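Local coordinates for protein nucleoside hydrolase, putative (Trypanosoma brucei, PDB 3FZ0) that belongs to the nucleoside hydrolase family, adopts its Rossmann-like alpha/beta fold and binds a calcium ion at the carboxyl ends of the central strands, at residues D18-A22 and V281-V287; Q130-L134 and A286-I291. The protein carries 2 engineered substitutions. All blocks are in the same frame, centred on the assembly; numbering follows the deposited sequence.

Contact 1 (D18-A22 and V281-V287). With CA (calcium ion), chain G.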
ATOM      1  N   ASP B  18       8.159  13.252  29.103  1.00 63.95           N
ATOM      2  CA  ASP B  18       8.201  11.873  29.622  1.00 63.16           C
ATOM      3  C   ASP B  18       9.542  11.160  29.394  1.00 62.54           C
ATOM      4  O   ASP B  18       9.956  10.323  30.192  1.00 63.08           O
ATOM      5  CB  ASP B  18       6.954  11.052  29.227  1.00 63.24           C
ATOM      6  CG  ASP B  18       6.909  10.702  27.741  1.00 64.60           C
ATOM      7  OD1 ASP B  18       7.060  11.624  26.890  1.00 64.39           O
ATOM      8  OD2 ASP B  18       6.740   9.475  27.446  1.00 63.84           O
ATOM      9  N   ASP B  19      10.266  11.538  28.351  1.00 62.04           N
ATOM     10  CA  ASP B  19      11.664  11.105  28.224  1.00 61.51           C
ATOM     11  C   ASP B  19      12.533  11.553  29.416  1.00 61.28           C
ATOM     12  O   ASP B  19      13.390  10.803  29.904  1.00 61.72           O
ATOM     13  CB  ASP B  19      12.277  11.640  26.935  1.00 61.44           C
ATOM     14  CG  ASP B  19      11.519  11.208  25.705  1.00 62.88           C
ATOM     15  OD1 ASP B  19      10.477  11.806  25.383  1.00 65.58           O
ATOM     16  OD2 ASP B  19      11.959  10.256  25.020  1.00 63.30           O
ATOM     17  N   ALA B  20      12.345  12.789  29.868  1.00 60.70           N
ATOM     18  CA  ALA B  20      13.111  13.295  31.005  1.00 60.64           C
ATOM     19  C   ALA B  20      12.801  12.507  32.272  1.00 60.48           C
ATOM     20  O   ALA B  20      13.736  12.116  32.952  1.00 60.99           O
ATOM     21  CB  ALA B  20      12.886  14.789  31.216  1.00 60.42           C
ATOM     22  N   ILE B  21      11.516  12.286  32.588  1.00 59.99           N
ATOM     23  CA  ILE B  21      11.119  11.468  33.748  1.00 59.89           C
ATOM     24  C   ILE B  21      11.726  10.051  33.626  1.00 60.17           C
ATOM     25  O   ILE B  21      12.217   9.491  34.609  1.00 60.13           O
ATOM     26  CB  ILE B  21       9.556  11.340  33.895  1.00 60.16           C
ATOM     27  CG1 ILE B  21       8.909  12.720  34.087  1.00 59.32           C
ATOM     28  CG2 ILE B  21       9.174  10.347  35.053  1.00 58.85           C
ATOM     29  CD1 ILE B  21       9.371  13.485  35.322  1.00 57.73           C
ATOM     30  N   ALA B  22      11.687   9.480  32.424  1.00 59.82           N
ATOM     31  CA  ALA B  22      12.278   8.142  32.204  1.00 60.21           C
ATOM     32  C   ALA B  22      13.795   8.094  32.494  1.00 60.41           C
ATOM     33  O   ALA B  22      14.298   7.149  33.136  1.00 60.10           O
ATOM     34  CB  ALA B  22      11.992   7.647  30.787  1.00 59.57           C
ATOM     35  N   VAL B 281       2.557   8.650  31.437  1.00 67.20           N
ATOM     36  CA  VAL B 281       3.991   8.933  31.273  1.00 66.40           C
ATOM     37  C   VAL B 281       4.710   7.766  30.560  1.00 65.60           C
ATOM     38  O   VAL B 281       5.511   7.074  31.153  1.00 65.76           O
ATOM     39  CB  VAL B 281       4.656   9.248  32.653  1.00 66.45           C
ATOM     40  CG1 VAL B 281       6.031   9.848  32.456  1.00 67.07           C
ATOM     41  CG2 VAL B 281       3.806  10.213  33.445  1.00 66.53           C
ATOM     42  N   PRO B 282       4.426   7.550  29.270  1.00 65.16           N
ATOM     43  CA  PRO B 282       4.827   6.301  28.589  1.00 64.45           C
ATOM     44  C   PRO B 282       6.285   5.912  28.686  1.00 64.45           C
ATOM     45  O   PRO B 282       6.582   4.740  29.013  1.00 64.27           O
ATOM     46  CB  PRO B 282       4.405   6.528  27.138  1.00 63.95           C
ATOM     47  CG  PRO B 282       3.209   7.448  27.272  1.00 64.36           C
ATOM     48  CD  PRO B 282       3.663   8.430  28.363  1.00 65.03           C
ATOM     49  N   ASP B 283       7.204   6.838  28.390  1.00 64.25           N
ATOM     50  CA  ASP B 283       8.643   6.469  28.420  1.00 63.56           C
ATOM     51  C   ASP B 283       9.123   5.996  29.785  1.00 62.85           C
ATOM     52  O   ASP B 283      10.008   5.153  29.860  1.00 63.00           O
ATOM     53  CB  ASP B 283       9.508   7.619  27.936  1.00 63.91           C
ATOM     54  CG  ASP B 283       9.286   7.926  26.477  1.00 65.39           C
ATOM     55  OD1 ASP B 283       8.875   7.021  25.731  1.00 66.74           O
ATOM     56  OD2 ASP B 283       9.522   9.079  26.061  1.00 65.49           O
ATOM     57  N   ALA B 284       8.536   6.512  30.864  1.00 61.84           N
ATOM     58  CA  ALA B 284       8.943   6.098  32.210  1.00 61.06           C
ATOM     59  C   ALA B 284       8.549   4.655  32.448  1.00 60.73           C
ATOM     60  O   ALA B 284       9.279   3.905  33.114  1.00 60.40           O
ATOM     61  CB  ALA B 284       8.350   7.012  33.291  1.00 60.74           C
ATOM     62  N   VAL B 285       7.408   4.253  31.885  1.00 60.15           N
ATOM     63  CA  VAL B 285       6.940   2.876  32.023  1.00 59.54           C
ATOM     64  C   VAL B 285       7.920   1.913  31.313  1.00 59.93           C
ATOM     65  O   VAL B 285       8.256   0.826  31.812  1.00 60.47           O
ATOM     66  CB  VAL B 285       5.449   2.718  31.533  1.00 59.70           C
ATOM     67  CG1 VAL B 285       4.946   1.272  31.646  1.00 59.33           C
ATOM     68  CG2 VAL B 285       4.512   3.612  32.319  1.00 57.95           C
ATOM     69  N   ALA B 286       8.407   2.321  30.151  1.00 59.91           N
ATOM     70  CA  ALA B 286       9.341   1.503  29.397  1.00 59.97           C
ATOM     71  C   ALA B 286      10.660   1.334  30.172  1.00 60.24           C
ATOM     72  O   ALA B 286      11.159   0.208  30.313  1.00 60.83           O
ATOM     73  CB  ALA B 286       9.588   2.120  28.004  1.00 59.51           C
ATOM     74  N   VAL B 287      11.237   2.440  30.659  1.00 60.26           N
ATOM     75  CA  VAL B 287      12.435   2.350  31.521  1.00 59.97           C
ATOM     76  C   VAL B 287      12.199   1.421  32.729  1.00 60.60           C
ATOM     77  O   VAL B 287      13.062   0.601  33.047  1.00 61.12           O
ATOM     78  CB  VAL B 287      12.998   3.751  31.975  1.00 59.60           C
ATOM     79  CG1 VAL B 287      14.102   3.595  32.986  1.00 57.83           C
ATOM     80  CG2 VAL B 287      13.524   4.525  30.745  1.00 58.53           C
TER
HETATM   81 CA    CA G 400       9.795   9.901  23.780  1.00 62.36          CA
HETATM   82  O   HOH W   1       7.834  11.223  24.412  1.00 28.67           O
HETATM   83  O   HOH W   2       8.159   8.302  23.577  1.00 33.86           O
HETATM   84  O   HOH W   3       8.599  10.256  21.387  1.00 45.13           O
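The apolar centre of this contact is the methyl of A22, whose CB lies 3.5 Å from CG2 of V287 and 3.3 Å from the carbonyl O of D283. Two helices of the Rossmann-like nucleoside hydrolase core meet here in a buried contact, with segment axes 7.3 Å apart and running nearly parallel at 27°. Small residues permit this closeness: the CA atoms of A22 and A284 are 3.9 Å apart. Beside them, CG2 of I21 packs on CB of A284 at 3.9 Å and CB of I21 on CG1 of V281 at 4.1 Å; L352 and F348 of helix 345-356 cover this flank. Toward the helix starts the contact turns polar. D18 and D19 close the DxDxxxDD sequence that marks this family, and D283 stands in the first turn of helix 282-291. D283 N, a first-turn amide without a partner in its own helix, donates to OD2 of D18 at 2.8 Å and 167°; the same OD2 is hydrogen-bonded to a bound BTB (2-[bis-(2-hydroxy-ethyl)-amino]-2-hydroxymethyl-propane-1,3-diol), probably from the crystallisation liquor. Calcium offsets the charge of the D19 and D283 carboxylates: it takes D19 through OD1 at 2.6 Å and OD2 at 2.5 Å, and D283 through OD2 at 2.4 Å, with D14 and L134 completing the protein ligands. Hydrogen bonds from T13 and G16 orient the D19 carboxylate. D18 reaches the ion indirectly: metal-bound water 1 donates to its OD1 at 2.6 Å, just as water 2, 2.3 Å from calcium, donates to OD1 of D283 at 2.6 Å.

Contact 2 (Q130-L134 and A286-I291). With CA (calcium ion), chain G.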
ATOM      1  N   GLN B 130      21.807  -2.947  28.201  1.00 60.54           N
ATOM      2  CA  GLN B 130      20.445  -2.864  27.666  1.00 60.57           C
ATOM      3  C   GLN B 130      20.268  -1.567  26.881  1.00 60.55           C
ATOM      4  O   GLN B 130      20.868  -0.526  27.222  1.00 60.33           O
ATOM      5  CB  GLN B 130      19.419  -2.912  28.804  1.00 60.33           C
ATOM      6  CG  GLN B 130      19.389  -4.207  29.551  1.00 60.91           C
ATOM      7  CD  GLN B 130      18.353  -4.233  30.649  1.00 62.89           C
ATOM      8  OE1 GLN B 130      18.555  -3.671  31.725  1.00 64.45           O
ATOM      9  NE2 GLN B 130      17.239  -4.908  30.397  1.00 62.75           N
ATOM     10  N   LEU B 131      19.467  -1.641  25.821  1.00 60.49           N
ATOM     11  CA  LEU B 131      19.156  -0.475  25.031  1.00 60.75           C
ATOM     12  C   LEU B 131      17.697  -0.247  25.276  1.00 60.97           C
ATOM     13  O   LEU B 131      16.900  -1.162  25.101  1.00 61.34           O
ATOM     14  CB  LEU B 131      19.406  -0.743  23.549  1.00 61.04           C
ATOM     15  CG  LEU B 131      19.472   0.410  22.521  1.00 62.50           C
ATOM     16  CD1 LEU B 131      19.777  -0.161  21.170  1.00 64.24           C
ATOM     17  CD2 LEU B 131      18.202   1.197  22.422  1.00 63.23           C
ATOM     18  N   VAL B 132      17.345   0.951  25.734  1.00 60.69           N
ATOM     19  CA  VAL B 132      15.956   1.330  25.875  1.00 60.24           C
ATOM     20  C   VAL B 132      15.683   2.470  24.910  1.00 60.62           C
ATOM     21  O   VAL B 132      16.367   3.479  24.964  1.00 61.69           O
ATOM     22  CB  VAL B 132      15.684   1.799  27.292  1.00 60.50           C
ATOM     23  CG1 VAL B 132      14.153   2.078  27.485  1.00 58.68           C
ATOM     24  CG2 VAL B 132      16.218   0.756  28.264  1.00 59.87           C
ATOM     25  N   ALA B 133      14.700   2.319  24.038  1.00 60.38           N
ATOM     26  CA  ALA B 133      14.440   3.281  22.973  1.00 60.77           C
ATOM     27  C   ALA B 133      13.160   4.003  23.289  1.00 60.97           C
ATOM     28  O   ALA B 133      12.095   3.370  23.392  1.00 61.41           O
ATOM     29  CB  ALA B 133      14.280   2.551  21.610  1.00 60.81           C
ATOM     30  N   LEU B 134      13.234   5.326  23.404  1.00 60.89           N
ATOM     31  CA  LEU B 134      12.084   6.119  23.810  1.00 60.81           C
ATOM     32  C   LEU B 134      11.585   7.063  22.729  1.00 61.46           C
ATOM     33  O   LEU B 134      10.831   8.013  23.018  1.00 62.31           O
ATOM     34  CB  LEU B 134      12.424   6.915  25.067  1.00 60.39           C
ATOM     35  CG  LEU B 134      13.033   6.133  26.234  1.00 60.26           C
ATOM     36  CD1 LEU B 134      13.387   7.058  27.398  1.00 58.52           C
ATOM     37  CD2 LEU B 134      12.096   4.998  26.692  1.00 56.85           C
ATOM     38  N   ALA B 286       8.407   2.321  30.151  1.00 59.91           N
ATOM     39  CA  ALA B 286       9.341   1.503  29.397  1.00 59.97           C
ATOM     40  C   ALA B 286      10.660   1.334  30.172  1.00 60.24           C
ATOM     41  O   ALA B 286      11.159   0.208  30.313  1.00 60.83           O
ATOM     42  CB  ALA B 286       9.588   2.120  28.004  1.00 59.51           C
ATOM     43  N   VAL B 287      11.237   2.440  30.659  1.00 60.26           N
ATOM     44  CA  VAL B 287      12.435   2.350  31.521  1.00 59.97           C
ATOM     45  C   VAL B 287      12.199   1.421  32.729  1.00 60.60           C
ATOM     46  O   VAL B 287      13.062   0.601  33.047  1.00 61.12           O
ATOM     47  CB  VAL B 287      12.998   3.751  31.975  1.00 59.60           C
ATOM     48  CG1 VAL B 287      14.102   3.595  32.986  1.00 57.83           C
ATOM     49  CG2 VAL B 287      13.524   4.525  30.745  1.00 58.53           C
ATOM     50  N   LEU B 288      11.034   1.509  33.364  1.00 60.58           N
ATOM     51  CA  LEU B 288      10.725   0.602  34.463  1.00 61.20           C
ATOM     52  C   LEU B 288      10.742  -0.875  34.035  1.00 61.63           C
ATOM     53  O   LEU B 288      11.275  -1.749  34.754  1.00 61.71           O
ATOM     54  CB  LEU B 288       9.379   0.957  35.082  1.00 61.66           C
ATOM     55  CG  LEU B 288       8.972   0.096  36.272  1.00 61.28           C
ATOM     56  CD1 LEU B 288       9.737   0.545  37.471  1.00 59.74           C
ATOM     57  CD2 LEU B 288       7.489   0.261  36.484  1.00 62.08           C
ATOM     58  N   VAL B 289      10.168  -1.160  32.868  1.00 62.06           N
ATOM     59  CA  VAL B 289      10.134  -2.527  32.367  1.00 62.06           C
ATOM     60  C   VAL B 289      11.554  -3.051  32.172  1.00 62.61           C
ATOM     61  O   VAL B 289      11.832  -4.193  32.498  1.00 62.32           O
ATOM     62  CB  VAL B 289       9.269  -2.655  31.099  1.00 61.82           C
ATOM     63  CG1 VAL B 289       9.514  -3.979  30.373  1.00 60.43           C
ATOM     64  CG2 VAL B 289       7.798  -2.532  31.470  1.00 61.94           C
ATOM     65  N   ALA B 290      12.439  -2.206  31.645  1.00 63.27           N
ATOM     66  CA  ALA B 290      13.821  -2.592  31.362  1.00 63.89           C
ATOM     67  C   ALA B 290      14.586  -2.940  32.602  1.00 64.46           C
ATOM     68  O   ALA B 290      15.350  -3.885  32.618  1.00 64.64           O
ATOM     69  CB  ALA B 290      14.549  -1.476  30.651  1.00 63.76           C
ATOM     70  N   ILE B 291      14.421  -2.156  33.644  1.00 65.81           N
ATOM     71  CA  ILE B 291      15.270  -2.351  34.811  1.00 67.27           C
ATOM     72  C   ILE B 291      14.630  -3.146  35.955  1.00 67.64           C
ATOM     73  O   ILE B 291      15.350  -3.725  36.757  1.00 67.48           O
ATOM     74  CB  ILE B 291      15.975  -1.053  35.254  1.00 67.13           C
ATOM     75  CG1 ILE B 291      15.003   0.013  35.699  1.00 68.72           C
ATOM     76  CG2 ILE B 291      16.742  -0.483  34.084  1.00 67.19           C
ATOM     77  CD1 ILE B 291      15.628   1.448  35.616  1.00 68.77           C
TER
HETATM   78 CA    CA G 400       9.795   9.901  23.780  1.00 62.36          CA
HETATM   79  O   HOH W   2       8.159   8.302  23.577  1.00 33.86           O
HETATM   80  O   HOH W   3       8.599  10.256  21.387  1.00 45.13           O
HETATM   81  O   HOH W   1       7.834  11.223  24.412  1.00 28.67           O
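This is a buried helix-on-sheet contact near the centre of the subunit, where helix 282-291 packs on one face of the central sheet, running along strand 127-133 in the opposite direction. The segment axes approach to 9.0 Å and run almost antiparallel, at 165°. Alternation along the strand selects the residues that meet the helix: the CA-to-CB bonds of Q130, V132 and L134 point toward it, those of L131 and A133 away. V132 is central, setting CG2 against CB of A290 at 3.7 Å and CG1 against CG2 of V287 at 4.1 Å. A286 and A290, one turn apart on the helix, turn their CB methyls to the strand, and CD2 of L134 reaches CB of A286 at 4.0 Å. The strand belongs to the parallel run of a Rossmann-like sheet, between strands 6-13 and 162-165, and A22 and A26 of the neighbouring helix 17-27 pack on V287 over the same face. Such a sheet collects its ligand site at the carboxyl edge, and the antiparallel helix brings its N-terminal end to that edge. There L134 turns its backbone O to the calcium ion at 2.3 Å while its side chain stays in the apolar layer. At the other extreme Q130 answers the C-terminal end of the helix: its NE2 donates to the carbonyl O of A290 at 3.1 Å and 146°. The same amide group has its strongest polar partner in P160 O, bonded to NE2, while its OE1 accepts from R7.

How the contacts relate
Contacts 1 and 2 share A286 and V287 and both use helix 282-291, which packs against helix 17-27 in contact 1 and against strand 127-133 in contact 2; their centres are 9 Å apart. The apolar layers join where CB of A22 meets CD1 of L134 at 3.7 Å, with V287 touching both residues. Their polar ends converge on one calcium ion: contact 1 supplies D19 and D283, contact 2 the carbonyl of L134, whose O is 3.2 Å from OD2 of D19 and 3.5 Å from OD2 of D283. D14 and waters 1, 2 and 3 complete the eightfold shell. BTB, hydrogen-bonded to OD2 of D18 in contact 1, is about 7 Å from the side chain of L134 in contact 2.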